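PDB 4PZJ: transcriptional regulator, LysR family from Eggerthella lenta, which probably binds cis-regulatory DNA as a transcription factor, this chain being its N-terminal winged helix-turn-helix domain without the larger effector-binding part. Local coordinates for residues V6-T11 against Q34-L39; M16-A21 against K53-T58; Y43-F48 against T58-L63. All blocks are in the same frame, centred on the assembly; numbering follows the deposited sequence. Where two conformers were deposited one is given.

Contact 1 (V6-T11 against Q34-L39)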
loop_
_atom_site.group_PDB
_atom_site.type_symbol
_atom_site.label_atom_id
_atom_site.label_comp_id
_atom_site.label_asym_id
_atom_site.label_seq_id
_atom_site.Cartn_x
_atom_site.Cartn_y
_atom_site.Cartn_z
ATOM N N VAL A 6 1.397 8.212 -9.487
ATOM C CA VAL A 6 0.721 6.921 -9.591
ATOM C C VAL A 6 0.994 6.296 -10.952
ATOM O O VAL A 6 1.386 5.132 -11.032
ATOM C CB VAL A 6 -0.780 7.068 -9.330
ATOM C CG1 VAL A 6 -1.569 5.858 -9.821
ATOM C CG2 VAL A 6 -1.013 7.407 -7.866
ATOM N N GLU A 7 0.847 7.068 -12.023
ATOM C CA GLU A 7 1.099 6.589 -13.379
ATOM C C GLU A 7 2.536 6.113 -13.545
ATOM O O GLU A 7 2.808 5.133 -14.205
ATOM C CB GLU A 7 0.822 7.749 -14.372
ATOM C CG GLU A 7 1.112 7.458 -15.840
ATOM C CD GLU A 7 1.308 8.735 -16.697
ATOM O OE1 GLU A 7 1.524 9.841 -16.128
ATOM O OE2 GLU A 7 1.279 8.630 -17.956
ATOM N N THR A 8 3.501 6.815 -12.942
ATOM C CA THR A 8 4.872 6.399 -13.067
ATOM C C THR A 8 5.070 5.088 -12.325
ATOM O O THR A 8 5.715 4.178 -12.861
ATOM C CB THR A 8 5.813 7.473 -12.509
ATOM O OG1 THR A 8 5.731 8.634 -13.366
ATOM C CG2 THR A 8 7.212 6.995 -12.522
ATOM N N PHE A 9 4.512 5.016 -11.124
ATOM C CA PHE A 9 4.638 3.779 -10.318
ATOM C C PHE A 9 4.082 2.594 -11.123
ATOM O O PHE A 9 4.735 1.534 -11.222
ATOM C CB PHE A 9 3.940 3.854 -8.990
ATOM C CG PHE A 9 3.743 2.482 -8.359
ATOM C CD1 PHE A 9 4.814 1.805 -7.834
ATOM C CD2 PHE A 9 2.506 1.846 -8.434
ATOM C CE1 PHE A 9 4.667 0.531 -7.306
ATOM C CE2 PHE A 9 2.334 0.568 -7.909
ATOM C CZ PHE A 9 3.429 -0.099 -7.377
ATOM N N LEU A 10 2.904 2.753 -11.677
ATOM C CA LEU A 10 2.324 1.627 -12.418
ATOM C C LEU A 10 3.143 1.214 -13.650
ATOM O O LEU A 10 3.239 0.021 -14.011
ATOM C CB LEU A 10 0.876 1.939 -12.800
ATOM C CG LEU A 10 -0.151 2.060 -11.663
ATOM C CD1 LEU A 10 -1.472 2.619 -12.092
ATOM C CD2 LEU A 10 -0.372 0.713 -10.998
ATOM N N THR A 11 3.728 2.189 -14.354
ATOM C CA THR A 11 4.544 1.929 -15.499
ATOM C C THR A 11 5.801 1.131 -15.077
ATOM O O THR A 11 6.172 0.189 -15.730
ATOM C CB THR A 11 4.920 3.221 -16.210
ATOM O OG1 THR A 11 3.701 3.900 -16.506
ATOM C CG2 THR A 11 5.665 2.979 -17.427
ATOM N N GLN A 34 12.559 10.267 -9.459
ATOM C CA GLN A 34 12.074 11.285 -8.538
ATOM C C GLN A 34 10.587 11.101 -8.165
ATOM O O GLN A 34 10.194 11.291 -7.021
ATOM C CB GLN A 34 12.344 12.687 -9.128
ATOM C CG GLN A 34 13.842 13.023 -9.165
ATOM C CD GLN A 34 14.233 14.113 -10.191
ATOM O OE1 GLN A 34 13.390 14.575 -10.973
ATOM N NE2 GLN A 34 15.524 14.516 -10.196
ATOM N N HIS A 35 9.740 10.698 -9.122
ATOM C CA HIS A 35 8.378 10.423 -8.802
ATOM C C HIS A 35 8.256 9.299 -7.779
ATOM O O HIS A 35 7.527 9.396 -6.822
ATOM C CB HIS A 35 7.591 9.988 -10.020
ATOM C CG HIS A 35 7.391 11.063 -11.056
ATOM N ND1 HIS A 35 6.966 10.791 -12.339
ATOM C CD2 HIS A 35 7.559 12.401 -10.991
ATOM C CE1 HIS A 35 6.878 11.924 -13.022
ATOM N NE2 HIS A 35 7.234 12.916 -12.224
ATOM N N ILE A 36 8.964 8.195 -8.060
ATOM C CA ILE A 36 8.989 7.047 -7.162
ATOM C C ILE A 36 9.582 7.451 -5.806
ATOM O O ILE A 36 9.001 7.175 -4.765
ATOM C CB ILE A 36 9.817 5.892 -7.745
ATOM C CG1 ILE A 36 9.276 5.391 -9.100
ATOM C CG2 ILE A 36 9.907 4.738 -6.759
ATOM C CD1 ILE A 36 7.809 5.026 -9.117
ATOM N N ALA A 37 10.714 8.140 -5.834
ATOM C CA ALA A 37 11.377 8.571 -4.622
ATOM C C ALA A 37 10.460 9.439 -3.737
ATOM O O ALA A 37 10.480 9.363 -2.547
ATOM C CB ALA A 37 12.643 9.312 -4.962
ATOM N N HIS A 38 9.669 10.316 -4.340
ATOM C CA HIS A 38 8.725 11.088 -3.563
ATOM C C HIS A 38 7.694 10.201 -2.830
ATOM O O HIS A 38 7.371 10.454 -1.699
ATOM C CB HIS A 38 8.038 12.063 -4.519
ATOM C CG HIS A 38 7.222 13.111 -3.838
ATOM N ND1 HIS A 38 7.641 14.418 -3.724
ATOM C CD2 HIS A 38 6.007 13.050 -3.244
ATOM C CE1 HIS A 38 6.722 15.118 -3.081
ATOM N NE2 HIS A 38 5.720 14.311 -2.779
ATOM N N LEU A 39 7.115 9.192 -3.505
ATOM C CA LEU A 39 6.181 8.324 -2.856
ATOM C C LEU A 39 6.852 7.562 -1.711
ATOM O O LEU A 39 6.280 7.411 -0.654
ATOM C CB LEU A 39 5.642 7.278 -3.858
ATOM C CG LEU A 39 4.761 7.764 -5.002
ATOM C CD1 LEU A 39 4.550 6.613 -5.987
ATOM C CD2 LEU A 39 3.458 8.224 -4.433
#
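T8 and H35 meet side chain to side chain at about a right angle where helices 3-11 and 29-43 cross, the two short axes passing 9.0 Å apart at -106°. The hydroxyl approaches the imidazole at its edge: H35 ND1 donates to T8 OG1 over 2.7 Å, with OG1 only 14° out of the ring plane. A bond to F4 O gives T8 OG1 a second polar partner. F4 also meets the imidazole in an edge-to-face ring contact. A leucine in place of H35 would probably leave T8 OG1 without its N-H donor and the F4 ring without its aromatic mate. Beyond this polar pair the contact is apolar. I36 CD1 lies 3.6 Å from F9 CA in the conformer given, but I36 has two, so this contact is less certain. L39 adds its CD1 branch, 4.1 Å from F9 CB. The F9 ring itself leads away from helix 29-43, its CG anti to the backbone N (chi1 164°), and packs on L64 and L68 of helix 59-68. Helix 18-25 closes another flank, T11 lying on A21 and I36 on Y18.

Contact 2 (M16-A21 against K53-T58)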
loop_
_atom_site.group_PDB
_atom_site.type_symbol
_atom_site.label_atom_id
_atom_site.label_comp_id
_atom_site.label_asym_id
_atom_site.label_seq_id
_atom_site.Cartn_x
_atom_site.Cartn_y
_atom_site.Cartn_z
HETATM N N MSE A 16 9.145 -3.281 -15.102
HETATM C CA MSE A 16 10.216 -3.747 -14.196
HETATM C C MSE A 16 11.557 -3.264 -14.723
HETATM O O MSE A 16 12.576 -3.944 -14.667
HETATM C CB MSE A 16 10.086 -5.256 -14.000
HETATM C CG MSE A 16 8.839 -5.597 -13.176
HETATM SE SE MSE A 16 8.762 -4.922 -11.299
HETATM C CE MSE A 16 10.282 -5.928 -10.917
ATOM N N ASN A 17 11.595 -2.045 -15.250
ATOM C CA ASN A 17 12.788 -1.539 -15.872
ATOM C C ASN A 17 12.620 -0.033 -15.884
ATOM O O ASN A 17 11.839 0.480 -16.633
ATOM C CB ASN A 17 12.883 -2.111 -17.299
ATOM C CG ASN A 17 14.080 -1.635 -18.085
ATOM O OD1 ASN A 17 14.707 -0.618 -17.784
ATOM N ND2 ASN A 17 14.423 -2.398 -19.124
ATOM N N TYR A 18 13.394 0.681 -15.094
ATOM C CA TYR A 18 13.179 2.140 -15.076
ATOM C C TYR A 18 13.446 2.888 -16.379
ATOM O O TYR A 18 12.685 3.820 -16.698
ATOM C CB TYR A 18 14.075 2.780 -14.012
ATOM C CG TYR A 18 13.563 2.789 -12.601
ATOM C CD1 TYR A 18 13.316 1.607 -11.895
ATOM C CD2 TYR A 18 13.375 3.999 -11.902
ATOM C CE1 TYR A 18 12.843 1.627 -10.585
ATOM C CE2 TYR A 18 12.907 4.015 -10.602
ATOM C CZ TYR A 18 12.673 2.813 -9.921
ATOM O OH TYR A 18 12.246 2.789 -8.631
ATOM N N THR A 19 14.537 2.585 -17.090
ATOM C CA THR A 19 14.844 3.325 -18.347
ATOM C C THR A 19 13.744 3.059 -19.362
ATOM O O THR A 19 13.379 3.947 -20.102
ATOM C CB THR A 19 16.217 3.039 -18.938
ATOM O OG1 THR A 19 16.415 1.628 -19.074
ATOM C CG2 THR A 19 17.299 3.600 -18.043
ATOM N N ARG A 20 13.214 1.857 -19.367
ATOM C CA ARG A 20 12.115 1.493 -20.258
ATOM C C ARG A 20 10.839 2.279 -19.924
ATOM O O ARG A 20 10.135 2.762 -20.817
ATOM C CB ARG A 20 11.925 0.002 -20.133
ATOM C CG ARG A 20 10.760 -0.591 -20.865
ATOM C CD ARG A 20 10.829 -0.736 -22.371
ATOM N NE ARG A 20 9.587 -1.452 -22.644
ATOM C CZ ARG A 20 8.377 -0.881 -22.707
ATOM N NH1 ARG A 20 8.253 0.439 -22.618
ATOM N NH2 ARG A 20 7.272 -1.630 -22.867
ATOM N N ALA A 21 10.538 2.411 -18.638
ATOM C CA ALA A 21 9.381 3.192 -18.171
ATOM C C ALA A 21 9.557 4.619 -18.636
ATOM O O ALA A 21 8.602 5.292 -19.080
ATOM C CB ALA A 21 9.312 3.181 -16.646
ATOM N N LYS A 53 21.409 -7.762 -8.409
ATOM C CA LYS A 53 21.419 -7.134 -9.717
ATOM C C LYS A 53 20.105 -7.218 -10.513
ATOM O O LYS A 53 20.111 -6.966 -11.716
ATOM C CB LYS A 53 22.591 -7.737 -10.523
ATOM C CG LYS A 53 23.906 -7.747 -9.734
ATOM C CD LYS A 53 24.975 -8.653 -10.326
ATOM C CE LYS A 53 26.193 -8.706 -9.412
ATOM N NZ LYS A 53 27.238 -9.652 -9.894
ATOM N N LYS A 54 18.986 -7.553 -9.859
ATOM C CA LYS A 54 17.696 -7.640 -10.565
ATOM C C LYS A 54 16.617 -6.816 -9.849
ATOM O O LYS A 54 16.545 -6.850 -8.645
ATOM C CB LYS A 54 17.243 -9.086 -10.681
ATOM C CG LYS A 54 15.991 -9.250 -11.535
ATOM C CD LYS A 54 15.643 -10.702 -11.862
ATOM C CE LYS A 54 14.675 -10.745 -13.040
ATOM N NZ LYS A 54 14.203 -12.107 -13.429
ATOM N N LEU A 55 15.836 -6.040 -10.604
ATOM C CA LEU A 55 14.761 -5.246 -10.010
ATOM C C LEU A 55 13.658 -6.140 -9.419
ATOM O O LEU A 55 13.209 -7.115 -10.075
ATOM C CB LEU A 55 14.156 -4.232 -11.010
ATOM C CG LEU A 55 13.240 -3.176 -10.380
ATOM C CD1 LEU A 55 14.053 -2.213 -9.512
ATOM C CD2 LEU A 55 12.469 -2.345 -11.386
ATOM N N GLN A 56 13.214 -5.783 -8.220
ATOM C CA GLN A 56 12.158 -6.441 -7.497
ATOM C C GLN A 56 11.083 -5.435 -7.058
ATOM O O GLN A 56 11.397 -4.291 -6.736
ATOM C CB GLN A 56 12.716 -7.066 -6.209
ATOM C CG GLN A 56 13.965 -7.928 -6.373
ATOM C CD GLN A 56 13.755 -9.140 -7.267
ATOM O OE1 GLN A 56 12.640 -9.629 -7.452
ATOM N NE2 GLN A 56 14.848 -9.632 -7.843
ATOM N N LEU A 57 9.841 -5.888 -7.027
ATOM C CA LEU A 57 8.750 -5.144 -6.453
ATOM C C LEU A 57 8.716 -5.558 -4.988
ATOM O O LEU A 57 8.659 -6.765 -4.650
ATOM C CB LEU A 57 7.436 -5.506 -7.124
ATOM C CG LEU A 57 6.227 -4.737 -6.676
ATOM C CD1 LEU A 57 6.275 -3.299 -7.211
ATOM C CD2 LEU A 57 4.962 -5.402 -7.206
ATOM N N THR A 58 8.782 -4.592 -4.084
ATOM C CA THR A 58 8.716 -4.892 -2.665
ATOM C C THR A 58 7.325 -5.311 -2.178
ATOM O O THR A 58 6.349 -5.284 -2.942
ATOM C CB THR A 58 9.142 -3.694 -1.822
ATOM O OG1 THR A 58 8.134 -2.678 -1.961
ATOM C CG2 THR A 58 10.450 -3.182 -2.246
#
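M16 and Y18, at the turn into helix 18-25, the first helix of the helix-turn-helix, meet L55 of the wing strand 54-57, whose CB points toward them. M16, a selenomethionine in this crystal, makes the closest approach. Its chain bends at both chi2 and chi3, and the last bend (chi3 -61°) turns CE back over the strand backbone; M16 CE lies 3.3 Å from L55 O, a close methyl-carbonyl approach. M16 CE is also 4.1 Å from L55 CG, while M16 SE sits more loosely, 4.4 Å from L57 CB.

L55 answers with its branches. CG stands anti to the backbone N (chi1 -168°), and L55 CD2 presses against the M16 backbone, 3.6 Å from M16 C. That methyl also comes to the edge of the Y18 ring, near its plane: L55 CD2 is 4.1 Å from Y18 CE1, and the two side chains cross at about a right angle. The segments are held by van der Waals contact, partly methyl to carbonyl.

Polar order is kept within the turn. N17 is the N-cap of helix 18-25: its OD1 accepts from R20 N at 3.3 Å, the N-H pointing straight at it (165°) but from above the carboxamide plane. L55 also touches F48 and Y50 on the partner strand, and Q56 pairs with A49 through the backbone. A two-stranded hairpin following the helix-turn-helix is the wing of the winged helix-turn-helix domain, as in LysR-type regulators; here it packs on the turn into helix 18-25.

Contact 3 (Y43-F48 against T58-L63); sequences YGVPLF and TDAGAL
T58 meets P46 and L47 where the wing of this winged helix-turn-helix domain closes: residues 43-48 lead into its first strand, and T58 is the N-cap of helix 59-68, which in LysR-type regulators is the linker helix.

Hydrogen bonds centre on T58. T58 OG1 sits between its backbone N and carbonyl carbon (chi1 69°) and is gripped twice, donating to P46 O at 2.7 Å and accepting from G61 N at 3.0 Å with an N-H angle of 157°. One hydroxyl therefore caps the helix and ties its first turn to the entering loop. The backbone adds T58 N to L47 O, 3.1 Å and nearly straight at 165°, extending the strand pairing beyond Q56 and A49. On the loop side, E40 OE2 accepts from L47 N. The second subunit borders the loop: Y43 OH is hydrogen-bonded to D66 OD2 of that subunit.

Apolar contacts surround these bonds. The V45 CG2 methyl touches A60 CB at 3.8 Å, and L47 CD2 reaches the same CB more loosely. T58 CG2 lies over the peptide between L47 and F48, 3.5 Å from L47 C.

The two segments come close at G61, whose CA is 4.2 Å from L47 CA. A beta carbon there would stand only 2.5 Å from L47 O, a clash; as built, the bare G61 CA lies 3.8 Å from that oxygen.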
loop_
_atom_site.group_PDB
_atom_site.type_symbol
_atom_site.label_atom_id
_atom_site.label_comp_id
_atom_site.label_asym_id
_atom_site.label_seq_id
_atom_site.Cartn_x
_atom_site.Cartn_y
_atom_site.Cartn_z
ATOM N N TYR A 43 5.571 8.078 2.146
ATOM C CA TYR A 43 4.984 6.954 2.865
ATOM C C TYR A 43 5.962 6.180 3.732
ATOM O O TYR A 43 5.559 5.428 4.594
ATOM C CB TYR A 43 4.216 6.019 1.900
ATOM C CG TYR A 43 3.014 6.763 1.380
ATOM C CD1 TYR A 43 1.836 6.788 2.106
ATOM C CD2 TYR A 43 3.070 7.469 0.183
ATOM C CE1 TYR A 43 0.747 7.510 1.657
ATOM C CE2 TYR A 43 1.973 8.192 -0.276
ATOM C CZ TYR A 43 0.810 8.174 0.463
ATOM O OH TYR A 43 -0.290 8.896 0.048
ATOM N N GLY A 44 7.246 6.417 3.544
ATOM C CA GLY A 44 8.240 5.796 4.381
ATOM C C GLY A 44 8.484 4.343 4.119
ATOM O O GLY A 44 9.018 3.634 4.984
ATOM N N VAL A 45 8.125 3.873 2.934
ATOM C CA VAL A 45 8.344 2.460 2.586
ATOM C C VAL A 45 8.920 2.382 1.174
ATOM O O VAL A 45 8.538 3.200 0.294
ATOM C CB VAL A 45 7.044 1.619 2.658
ATOM C CG1 VAL A 45 6.554 1.500 4.098
ATOM C CG2 VAL A 45 5.958 2.193 1.757
ATOM N N PRO A 46 9.825 1.439 0.914
ATOM C CA PRO A 46 10.351 1.273 -0.408
ATOM C C PRO A 46 9.335 0.514 -1.276
ATOM O O PRO A 46 8.628 -0.361 -0.762
ATOM C CB PRO A 46 11.549 0.358 -0.203
ATOM C CG PRO A 46 11.121 -0.518 0.906
ATOM C CD PRO A 46 10.289 0.351 1.814
ATOM N N LEU A 47 9.312 0.847 -2.550
ATOM C CA LEU A 47 8.389 0.202 -3.497
ATOM C C LEU A 47 9.126 -0.754 -4.423
ATOM O O LEU A 47 8.529 -1.671 -4.997
ATOM C CB LEU A 47 7.680 1.305 -4.294
ATOM C CG LEU A 47 6.751 2.152 -3.458
ATOM C CD1 LEU A 47 6.277 3.336 -4.310
ATOM C CD2 LEU A 47 5.560 1.449 -2.817
ATOM N N PHE A 48 10.390 -0.503 -4.650
ATOM C CA PHE A 48 11.258 -1.332 -5.482
ATOM C C PHE A 48 12.594 -1.513 -4.817
ATOM O O PHE A 48 12.960 -0.727 -3.950
ATOM C CB PHE A 48 11.501 -0.683 -6.837
ATOM C CG PHE A 48 10.243 -0.479 -7.636
ATOM C CD1 PHE A 48 9.685 -1.507 -8.343
ATOM C CD2 PHE A 48 9.616 0.758 -7.639
ATOM C CE1 PHE A 48 8.527 -1.311 -9.046
ATOM C CE2 PHE A 48 8.468 0.974 -8.372
ATOM C CZ PHE A 48 7.901 -0.079 -9.059
ATOM N N THR A 58 8.782 -4.592 -4.084
ATOM C CA THR A 58 8.716 -4.892 -2.665
ATOM C C THR A 58 7.325 -5.311 -2.178
ATOM O O THR A 58 6.349 -5.284 -2.942
ATOM C CB THR A 58 9.142 -3.694 -1.822
ATOM O OG1 THR A 58 8.134 -2.678 -1.961
ATOM C CG2 THR A 58 10.450 -3.182 -2.246
ATOM N N ASP A 59 7.228 -5.761 -0.921
ATOM C CA ASP A 59 5.930 -6.089 -0.345
ATOM C C ASP A 59 5.000 -4.880 -0.398
ATOM O O ASP A 59 3.846 -5.025 -0.755
ATOM C CB ASP A 59 6.076 -6.589 1.081
ATOM C CG ASP A 59 6.748 -7.956 1.160
ATOM O OD1 ASP A 59 6.807 -8.678 0.157
ATOM O OD2 ASP A 59 7.186 -8.314 2.264
ATOM N N ALA A 60 5.486 -3.693 -0.058
ATOM C CA ALA A 60 4.644 -2.465 -0.142
ATOM C C ALA A 60 4.277 -2.147 -1.586
ATOM O O ALA A 60 3.145 -1.678 -1.864
ATOM C CB ALA A 60 5.367 -1.278 0.464
ATOM N N GLY A 61 5.195 -2.393 -2.515
ATOM C CA GLY A 61 4.950 -2.209 -3.958
ATOM C C GLY A 61 3.775 -3.077 -4.413
ATOM O O GLY A 61 2.909 -2.638 -5.135
ATOM N N ALA A 62 3.754 -4.342 -3.983
ATOM C CA ALA A 62 2.656 -5.233 -4.350
ATOM C C ALA A 62 1.316 -4.807 -3.737
ATOM O O ALA A 62 0.261 -4.943 -4.369
ATOM C CB ALA A 62 3.037 -6.657 -3.938
ATOM N N LEU A 63 1.324 -4.250 -2.519
ATOM C CA LEU A 63 0.149 -3.817 -1.847
ATOM C C LEU A 63 -0.386 -2.593 -2.610
ATOM O O LEU A 63 -1.572 -2.523 -2.918
ATOM C CB LEU A 63 0.489 -3.432 -0.410
ATOM C CG LEU A 63 -0.650 -2.913 0.470
ATOM C CD1 LEU A 63 -1.695 -3.949 0.781
ATOM C CD2 LEU A 63 -0.077 -2.284 1.754
#

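How the contacts relate
The three contacts are parts of one small domain, their centres 11 to 13 Å apart, and they meet round F48 of contact 3. F48 CZ lies 3.7 Å from F9 CE1 of contact 1, and F48 CD2 lies 3.5 Å from Y18 OH of contact 2. L57 CD1 of contact 2 comes within 3.5 Å of F48 CE1. Contacts 2 and 3 also share T58, where the wing strand passes into helix 59-68. Along the chain, contact 2 interleaves with both of the others, whereas contact 1 closes before contact 3 opens. The second subunit packs beside contact 3, and touches neither segment of contact 2.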